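Local coordinates for protein polyketide cyclase / dehydrase and lipid transport (Nitrosospira multiformis, PDB 3P51) that is of unknown function but, as a member of the polyketide cyclase and lipid transport family of START-like proteins, probably binds a hydrophobic ligand, at residues E15-R20 with A134-E139; S81-G86 with V122-T127; L95-V100 with T106-S111. All coordinates share one frame; numbering follows the deposited sequence.

How the contacts relate
The three contacts belong to one helix-grip fold, in which an antiparallel sheet curls round the long helix 120-139. Contacts 1 and 2 both use that helix, near its C-terminal and N-terminal ends respectively; their centres lie 24 Å apart, on opposite sides of the chain's centre. Contact 3 is a hairpin of the sheet, with its centre 10 Å from that of contact 1, and the two touch: Val17 packs on Leu97 and Thr106, and Leu136 on Val108. Contact 2 stays apart from contact 3, about 7 Å at the nearest atoms. In relatives the ligand cavity lies between sheet and long helix, so the inward face of contact 3, which meets helix 120-139, probably borders the corresponding region here.

Contact 1 (E15-R20 with A134-E139); sequences ERVWSR and ADLAAE
Arg20 sends CG anti to its own backbone N (chi1 -177°) and then bends at chi2 (72°), which swings the guanidinium across to Glu139. Glu139 also starts anti but runs on extended, and the two side chains meet at about a right angle. The grip is side-on and two-pronged: Arg20 NE donates to Glu139 OE2 at 2.6 Å, and Arg20 NH2 to Glu139 OE1 at 3.2 Å. Both oxygens lie close to the guanidinium plane, yet the carboxylate is turned 39° against it. Arg20 NE meets Glu139 OE2 on the syn side of that oxygen but well out of the carboxylate plane, whereas NH2 uses the syn lone pair of OE1. Two bonds to two different oxygens restrain both groups from turning. In the helix-grip fold of this family the short helix 14-21 follows the first strand, and here the salt bridge ties it to the C-terminal end of the long helix 120-139. Beside the ion pair, Val17 CG1 and Leu136 CD2 approach to 4.3 Å, a loose apolar contact between buried side chains; Val17 also rests on Val10 of the sheet. The remaining guanidinium nitrogen, NH1 of Arg20, is bonded to Ser28 OG and the side chain touches Trp29, so the loop after helix 14-21 holds the far end of the arginine. A leucine in place of Arg20 would probably leave the Glu139 carboxylate without its charged mate and free to turn, and Ser28 without its donor. The same loop reaches the long helix at Asp135, whose OD1 is hydrogen-bonded to Ser32 OG.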
# COMPACT_ATOMS: atom_id res chain seq x y z
N GLU A 15 -11.46 -14.20 -11.58
CA GLU A 15 -10.83 -14.29 -12.90
C GLU A 15 -11.80 -13.86 -14.00
O GLU A 15 -11.40 -13.24 -14.99
CB GLU A 15 -10.36 -15.71 -13.19
CG GLU A 15 -9.19 -16.20 -12.34
CD GLU A 15 -9.61 -16.70 -10.97
OE1 GLU A 15 -10.83 -16.90 -10.75
OE2 GLU A 15 -8.72 -16.90 -10.11
N ARG A 16 -13.07 -14.20 -13.83
CA ARG A 16 -14.09 -13.84 -14.80
C ARG A 16 -14.42 -12.35 -14.75
O ARG A 16 -14.55 -11.68 -15.79
CB ARG A 16 -15.35 -14.67 -14.55
CG ARG A 16 -16.39 -14.58 -15.64
CD ARG A 16 -17.07 -15.93 -15.81
NE ARG A 16 -18.24 -15.84 -16.68
CZ ARG A 16 -19.49 -15.71 -16.23
NH1 ARG A 16 -19.73 -15.64 -14.93
NH2 ARG A 16 -20.49 -15.65 -17.09
N VAL A 17 -14.57 -11.83 -13.54
CA VAL A 17 -14.86 -10.40 -13.40
C VAL A 17 -13.70 -9.59 -13.96
O VAL A 17 -13.91 -8.64 -14.71
CB VAL A 17 -15.12 -9.99 -11.95
CG1 VAL A 17 -15.47 -8.52 -11.90
CG2 VAL A 17 -16.26 -10.82 -11.35
N TRP A 18 -12.47 -9.96 -13.61
CA TRP A 18 -11.31 -9.24 -14.12
C TRP A 18 -11.27 -9.29 -15.64
O TRP A 18 -11.06 -8.28 -16.30
CB TRP A 18 -10.01 -9.81 -13.52
CG TRP A 18 -8.75 -9.05 -13.92
CD1 TRP A 18 -7.65 -9.56 -14.56
CD2 TRP A 18 -8.47 -7.65 -13.72
NE1 TRP A 18 -6.72 -8.57 -14.77
CE2 TRP A 18 -7.19 -7.40 -14.25
CE3 TRP A 18 -9.18 -6.60 -13.13
CZ2 TRP A 18 -6.59 -6.12 -14.22
CZ3 TRP A 18 -8.59 -5.32 -13.10
CH2 TRP A 18 -7.31 -5.10 -13.65
N SER A 19 -11.49 -10.48 -16.21
CA SER A 19 -11.43 -10.62 -17.66
C SER A 19 -12.37 -9.63 -18.34
O SER A 19 -12.09 -9.14 -19.44
CB SER A 19 -11.77 -12.06 -18.07
OG SER A 19 -11.98 -12.12 -19.47
N ARG A 20 -13.47 -9.33 -17.67
CA ARG A 20 -14.49 -8.44 -18.23
C ARG A 20 -14.12 -6.95 -18.13
O ARG A 20 -14.40 -6.19 -19.06
CB ARG A 20 -15.83 -8.70 -17.53
CG ARG A 20 -17.00 -7.89 -18.08
CD ARG A 20 -17.43 -8.39 -19.46
NE ARG A 20 -18.73 -7.85 -19.86
CZ ARG A 20 -18.92 -6.97 -20.84
NH1 ARG A 20 -17.89 -6.52 -21.54
NH2 ARG A 20 -20.15 -6.55 -21.13
N ALA A 134 -23.48 -1.17 -10.31
CA ALA A 134 -24.76 -1.86 -10.46
C ALA A 134 -24.87 -2.60 -11.79
O ALA A 134 -25.42 -3.70 -11.85
CB ALA A 134 -25.92 -0.87 -10.30
N ASP A 135 -24.34 -2.01 -12.86
CA ASP A 135 -24.24 -2.71 -14.14
C ASP A 135 -23.38 -3.97 -14.02
O ASP A 135 -23.71 -5.04 -14.53
CB ASP A 135 -23.65 -1.79 -15.22
CG ASP A 135 -24.68 -0.84 -15.81
OD1 ASP A 135 -25.88 -1.03 -15.55
OD2 ASP A 135 -24.28 0.10 -16.54
N LEU A 136 -22.25 -3.83 -13.34
CA LEU A 136 -21.30 -4.93 -13.21
C LEU A 136 -21.96 -6.09 -12.47
O LEU A 136 -21.84 -7.25 -12.87
CB LEU A 136 -20.02 -4.46 -12.51
CG LEU A 136 -18.84 -5.43 -12.55
CD1 LEU A 136 -18.61 -5.92 -13.97
CD2 LEU A 136 -17.59 -4.74 -12.02
N ALA A 137 -22.67 -5.78 -11.39
CA ALA A 137 -23.39 -6.78 -10.62
C ALA A 137 -24.51 -7.41 -11.44
O ALA A 137 -24.69 -8.63 -11.42
CB ALA A 137 -23.94 -6.17 -9.35
N ALA A 138 -25.27 -6.59 -12.15
CA ALA A 138 -26.40 -7.11 -12.92
C ALA A 138 -25.92 -8.10 -13.96
O ALA A 138 -26.64 -9.05 -14.30
CB ALA A 138 -27.18 -5.97 -13.56
N GLU A 139 -24.71 -7.90 -14.47
CA GLU A 139 -24.17 -8.81 -15.47
C GLU A 139 -23.77 -10.17 -14.87
O GLU A 139 -23.86 -11.20 -15.53
CB GLU A 139 -22.99 -8.17 -16.20
CG GLU A 139 -22.21 -9.17 -17.05
CD GLU A 139 -21.55 -8.54 -18.26
OE1 GLU A 139 -21.92 -7.40 -18.64
OE2 GLU A 139 -20.66 -9.20 -18.83

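Contact 2 (S81-G86 with V122-T127); sequences SPVSSG and VEYMNT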
# COMPACT_ATOMS: atom_id res chain seq x y z
N SER A 81 -19.78 19.46 -15.51
CA SER A 81 -20.08 19.99 -14.18
C SER A 81 -20.93 18.93 -13.46
O SER A 81 -21.79 18.31 -14.09
CB SER A 81 -20.80 21.34 -14.29
OG SER A 81 -20.80 22.05 -13.05
N PRO A 82 -20.68 18.71 -12.16
CA PRO A 82 -19.79 19.46 -11.27
C PRO A 82 -18.37 18.88 -11.16
O PRO A 82 -17.67 19.20 -10.19
CB PRO A 82 -20.49 19.32 -9.93
CG PRO A 82 -20.99 17.90 -9.97
CD PRO A 82 -21.39 17.65 -11.42
N VAL A 83 -17.94 18.05 -12.10
CA VAL A 83 -16.56 17.57 -12.10
C VAL A 83 -15.72 18.10 -13.27
O VAL A 83 -14.82 17.41 -13.75
CB VAL A 83 -16.47 16.03 -12.06
CG1 VAL A 83 -16.89 15.49 -10.69
CG2 VAL A 83 -17.31 15.42 -13.17
N SER A 84 -16.01 19.32 -13.73
CA SER A 84 -15.22 19.93 -14.79
C SER A 84 -13.88 20.39 -14.22
O SER A 84 -13.72 20.53 -13.00
CB SER A 84 -15.95 21.13 -15.38
OG SER A 84 -15.86 22.26 -14.53
N SER A 85 -12.91 20.64 -15.10
CA SER A 85 -11.58 21.01 -14.66
C SER A 85 -11.54 22.42 -14.08
O SER A 85 -10.54 22.82 -13.48
CB SER A 85 -10.54 20.85 -15.79
OG SER A 85 -10.96 21.47 -16.98
N GLY A 86 -12.64 23.16 -14.26
CA GLY A 86 -12.76 24.49 -13.69
C GLY A 86 -13.19 24.43 -12.24
O GLY A 86 -12.98 25.38 -11.49
N VAL A 122 -19.57 15.36 -4.58
CA VAL A 122 -19.60 14.11 -3.81
C VAL A 122 -20.84 13.29 -4.14
O VAL A 122 -20.75 12.12 -4.50
CB VAL A 122 -19.52 14.34 -2.27
CG1 VAL A 122 -19.99 13.11 -1.50
CG2 VAL A 122 -18.10 14.72 -1.86
N GLU A 123 -22.01 13.90 -4.01
CA GLU A 123 -23.24 13.19 -4.34
C GLU A 123 -23.18 12.71 -5.79
O GLU A 123 -23.56 11.57 -6.09
CB GLU A 123 -24.47 14.07 -4.13
CG GLU A 123 -25.74 13.44 -4.70
CD GLU A 123 -27.02 14.14 -4.26
OE1 GLU A 123 -27.07 15.39 -4.30
OE2 GLU A 123 -27.99 13.43 -3.88
N TYR A 124 -22.71 13.57 -6.68
CA TYR A 124 -22.70 13.26 -8.11
C TYR A 124 -21.85 12.02 -8.44
O TYR A 124 -22.28 11.15 -9.20
CB TYR A 124 -22.26 14.49 -8.94
CG TYR A 124 -22.16 14.22 -10.43
CD1 TYR A 124 -23.24 14.44 -11.28
CD2 TYR A 124 -20.98 13.74 -10.99
CE1 TYR A 124 -23.15 14.19 -12.64
CE2 TYR A 124 -20.88 13.48 -12.35
CZ TYR A 124 -21.96 13.71 -13.17
OH TYR A 124 -21.86 13.46 -14.52
N MSE A 125 -20.65 11.92 -7.86
CA MSE A 125 -19.80 10.76 -8.14
C MSE A 125 -20.29 9.49 -7.45
O MSE A 125 -20.17 8.39 -8.01
CB MSE A 125 -18.33 11.05 -7.81
CG MSE A 125 -17.70 12.09 -8.74
SE MSE A 125 -17.85 11.66 -10.67
CE MSE A 125 -16.86 9.98 -10.67
N ASN A 126 -20.86 9.62 -6.25
CA ASN A 126 -21.53 8.48 -5.63
C ASN A 126 -22.56 7.90 -6.58
O ASN A 126 -22.68 6.69 -6.72
CB ASN A 126 -22.19 8.87 -4.30
CG ASN A 126 -21.23 8.83 -3.13
OD1 ASN A 126 -20.26 8.08 -3.14
ND2 ASN A 126 -21.50 9.64 -2.11
N THR A 127 -23.32 8.77 -7.23
CA THR A 127 -24.36 8.34 -8.16
C THR A 127 -23.76 7.64 -9.37
O THR A 127 -24.23 6.58 -9.77
CB THR A 127 -25.23 9.52 -8.60
OG1 THR A 127 -26.07 9.91 -7.51
CG2 THR A 127 -26.10 9.13 -9.79
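Pro82 sets CD over one face of the Tyr124 ring, and Tyr124 has more surface buried here than any other residue of the two segments. Pro82 CD stands 3.8 Å from the centroid of the Tyr124 ring, 17° off the normal, in a CH-pi contact offset toward the rim; the nearest ring atom is Tyr124 CG, at 3.7 Å. The neighbouring Pro82 CG reaches back to Tyr124 CB, so the proline spans the root of the side chain as well as the ring. Tyr124 reaches toward the loop because its CG is anti to the backbone N (chi1 177°). A cis peptide bond precedes Pro82 in the loop between strands 71-78 and 88-100, and through this loop the sheet meets the N-terminal part of the long helix 120-139 in the family's helix-grip fold. Val83, the next residue, points toward the helix and divides its two methyl groups between two partners. Its CG2 approaches Tyr124 CE2 obliquely at 4.1 Å, the two side chains crossing at about a right angle. Its CG1 packs against the selenium of selenomethionine Met125, with Val83 CG1 and Met125 SE 3.9 Å apart. The Met125 chain folds at both chi2 and chi3, and it also touches Met76 and Tyr91 of the sheet. Val83 shares the Met76 contact and adds Ile88 and Ala121, while Pro82 rests on Glu120 at the start of the helix.

Contact 3 (L95-V100 with T106-S111); sequences LHLLPV and TFVEWS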
# COMPACT_ATOMS: atom_id res chain seq x y z
N LEU A 95 -10.07 1.60 -9.27
CA LEU A 95 -10.98 0.45 -9.36
C LEU A 95 -10.22 -0.86 -9.12
O LEU A 95 -9.23 -1.14 -9.78
CB LEU A 95 -11.62 0.41 -10.75
CG LEU A 95 -12.40 -0.84 -11.14
CD1 LEU A 95 -13.59 -1.04 -10.20
CD2 LEU A 95 -12.86 -0.71 -12.59
N HIS A 96 -10.71 -1.66 -8.19
CA HIS A 96 -9.90 -2.77 -7.69
C HIS A 96 -10.76 -3.97 -7.29
O HIS A 96 -11.84 -3.80 -6.72
CB HIS A 96 -9.10 -2.23 -6.51
CG HIS A 96 -8.36 -3.28 -5.73
ND1 HIS A 96 -7.46 -4.14 -6.31
CD2 HIS A 96 -8.34 -3.54 -4.41
CE1 HIS A 96 -6.93 -4.92 -5.38
NE2 HIS A 96 -7.45 -4.58 -4.21
N LEU A 97 -10.29 -5.17 -7.62
CA LEU A 97 -11.02 -6.41 -7.33
C LEU A 97 -10.29 -7.23 -6.28
O LEU A 97 -9.07 -7.24 -6.23
CB LEU A 97 -11.13 -7.28 -8.58
CG LEU A 97 -11.79 -6.74 -9.83
CD1 LEU A 97 -11.88 -7.86 -10.86
CD2 LEU A 97 -13.15 -6.22 -9.51
N LEU A 98 -11.06 -7.94 -5.45
CA LEU A 98 -10.50 -8.95 -4.55
C LEU A 98 -11.38 -10.18 -4.60
O LEU A 98 -12.60 -10.07 -4.78
CB LEU A 98 -10.42 -8.43 -3.12
CG LEU A 98 -9.40 -7.32 -2.88
CD1 LEU A 98 -9.66 -6.59 -1.56
CD2 LEU A 98 -7.98 -7.89 -2.92
N PRO A 99 -10.77 -11.37 -4.44
CA PRO A 99 -11.60 -12.57 -4.39
C PRO A 99 -12.24 -12.73 -3.03
O PRO A 99 -11.64 -12.37 -2.01
CB PRO A 99 -10.59 -13.71 -4.63
CG PRO A 99 -9.29 -13.19 -4.15
CD PRO A 99 -9.33 -11.67 -4.34
N VAL A 100 -13.47 -13.24 -3.03
CA VAL A 100 -14.15 -13.68 -1.83
C VAL A 100 -14.02 -15.20 -1.88
O VAL A 100 -14.80 -15.88 -2.53
CB VAL A 100 -15.65 -13.27 -1.86
CG1 VAL A 100 -16.35 -13.78 -0.62
CG2 VAL A 100 -15.81 -11.74 -1.98
N THR A 106 -16.61 -12.27 -6.00
CA THR A 106 -15.72 -11.12 -6.20
C THR A 106 -16.19 -9.88 -5.45
O THR A 106 -17.35 -9.50 -5.55
CB THR A 106 -15.60 -10.76 -7.69
OG1 THR A 106 -15.08 -11.88 -8.41
CG2 THR A 106 -14.68 -9.58 -7.89
N PHE A 107 -15.28 -9.29 -4.69
CA PHE A 107 -15.48 -7.99 -4.07
C PHE A 107 -14.94 -6.94 -5.03
O PHE A 107 -13.84 -7.09 -5.55
CB PHE A 107 -14.70 -7.94 -2.74
CG PHE A 107 -14.72 -6.59 -2.07
CD1 PHE A 107 -15.82 -6.18 -1.33
CD2 PHE A 107 -13.62 -5.75 -2.15
CE1 PHE A 107 -15.84 -4.94 -0.70
CE2 PHE A 107 -13.62 -4.51 -1.52
CZ PHE A 107 -14.73 -4.10 -0.79
N VAL A 108 -15.73 -5.90 -5.29
CA VAL A 108 -15.30 -4.82 -6.18
C VAL A 108 -15.36 -3.49 -5.44
O VAL A 108 -16.40 -3.11 -4.93
CB VAL A 108 -16.22 -4.71 -7.41
CG1 VAL A 108 -15.63 -3.72 -8.41
CG2 VAL A 108 -16.41 -6.08 -8.06
N GLU A 109 -14.25 -2.76 -5.40
CA GLU A 109 -14.26 -1.44 -4.78
C GLU A 109 -13.84 -0.37 -5.78
O GLU A 109 -12.99 -0.59 -6.64
CB GLU A 109 -13.35 -1.40 -3.54
CG GLU A 109 -11.92 -1.78 -3.82
CD GLU A 109 -11.05 -1.77 -2.58
OE1 GLU A 109 -11.51 -1.28 -1.53
OE2 GLU A 109 -9.90 -2.25 -2.65
N TRP A 110 -14.46 0.80 -5.66
CA TRP A 110 -14.14 1.93 -6.53
C TRP A 110 -14.01 3.17 -5.65
O TRP A 110 -14.96 3.55 -4.97
CB TRP A 110 -15.24 2.12 -7.57
CG TRP A 110 -14.76 2.66 -8.88
CD1 TRP A 110 -13.75 3.57 -9.08
CD2 TRP A 110 -15.26 2.33 -10.18
NE1 TRP A 110 -13.61 3.83 -10.43
CE2 TRP A 110 -14.52 3.07 -11.12
CE3 TRP A 110 -16.27 1.47 -10.64
CZ2 TRP A 110 -14.75 2.99 -12.50
CZ3 TRP A 110 -16.49 1.38 -12.00
CH2 TRP A 110 -15.74 2.14 -12.92
N SER A 111 -12.82 3.77 -5.67
CA SER A 111 -12.55 4.98 -4.91
C SER A 111 -12.33 6.17 -5.85
O SER A 111 -11.83 6.02 -6.96
CB SER A 111 -11.28 4.82 -4.06
OG SER A 111 -11.23 3.56 -3.41
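Leu95 fits against the broad face of Trp110, its paired residue on the adjacent strand. Leu95 CB sits 3.9 Å from the centroid of the five-membered ring of Trp110, 9° off the normal, in a CH-pi contact. Farther along the indole, Leu95 CD1 rests on the same face toward the rim, 3.7 Å from Trp110 CE3, and Leu95 CD2 reaches CH2. The leucine therefore straddles both rings, helped by a chi1 of 169° that sets CG anti to the backbone N. Leu95 CD1 also meets Val108 CG1 at 3.8 Å. Two residues along the strand, Leu97 sets CD2 against both methyls of Val108, 3.6 Å from Val108 CG2, and the same Leu97 methyl brushes Thr106 CG2.

Leu98 and Phe107 lie side by side on the opposite face, with Leu98 CD1 meeting the Phe107 ring obliquely. On this face Phe107 also stacks on Phe107 of a second subunit, whose Ser7 hydrogen-bonds Pro99 O. Val100, pointing toward the other strand, lays CG2 against the backbone N and CB of Phe107, 4.0 Å from Phe107 CB. Glu109 lies alongside His96, and its OE1 is hydrogen-bonded to Tyr5 OH.

The backbone is an antiparallel beta hairpin. His96 with Glu109 and Leu98 with Phe107 are hydrogen-bonded pairs, each joined by two backbone bonds, and Leu97 with Val108 is a non-hydrogen-bonded pair.

Strand 71-78 lies along the outer edge of 88-100, and strand 3-10 along that of 105-116. The face of Leu95, Leu97, Thr106, Val108 and Trp110 looks inward: Leu97 touches Trp18 and Thr106 touches Val14, both of helix 14-21, and Val108 and Trp110 meet Leu133 of helix 120-139.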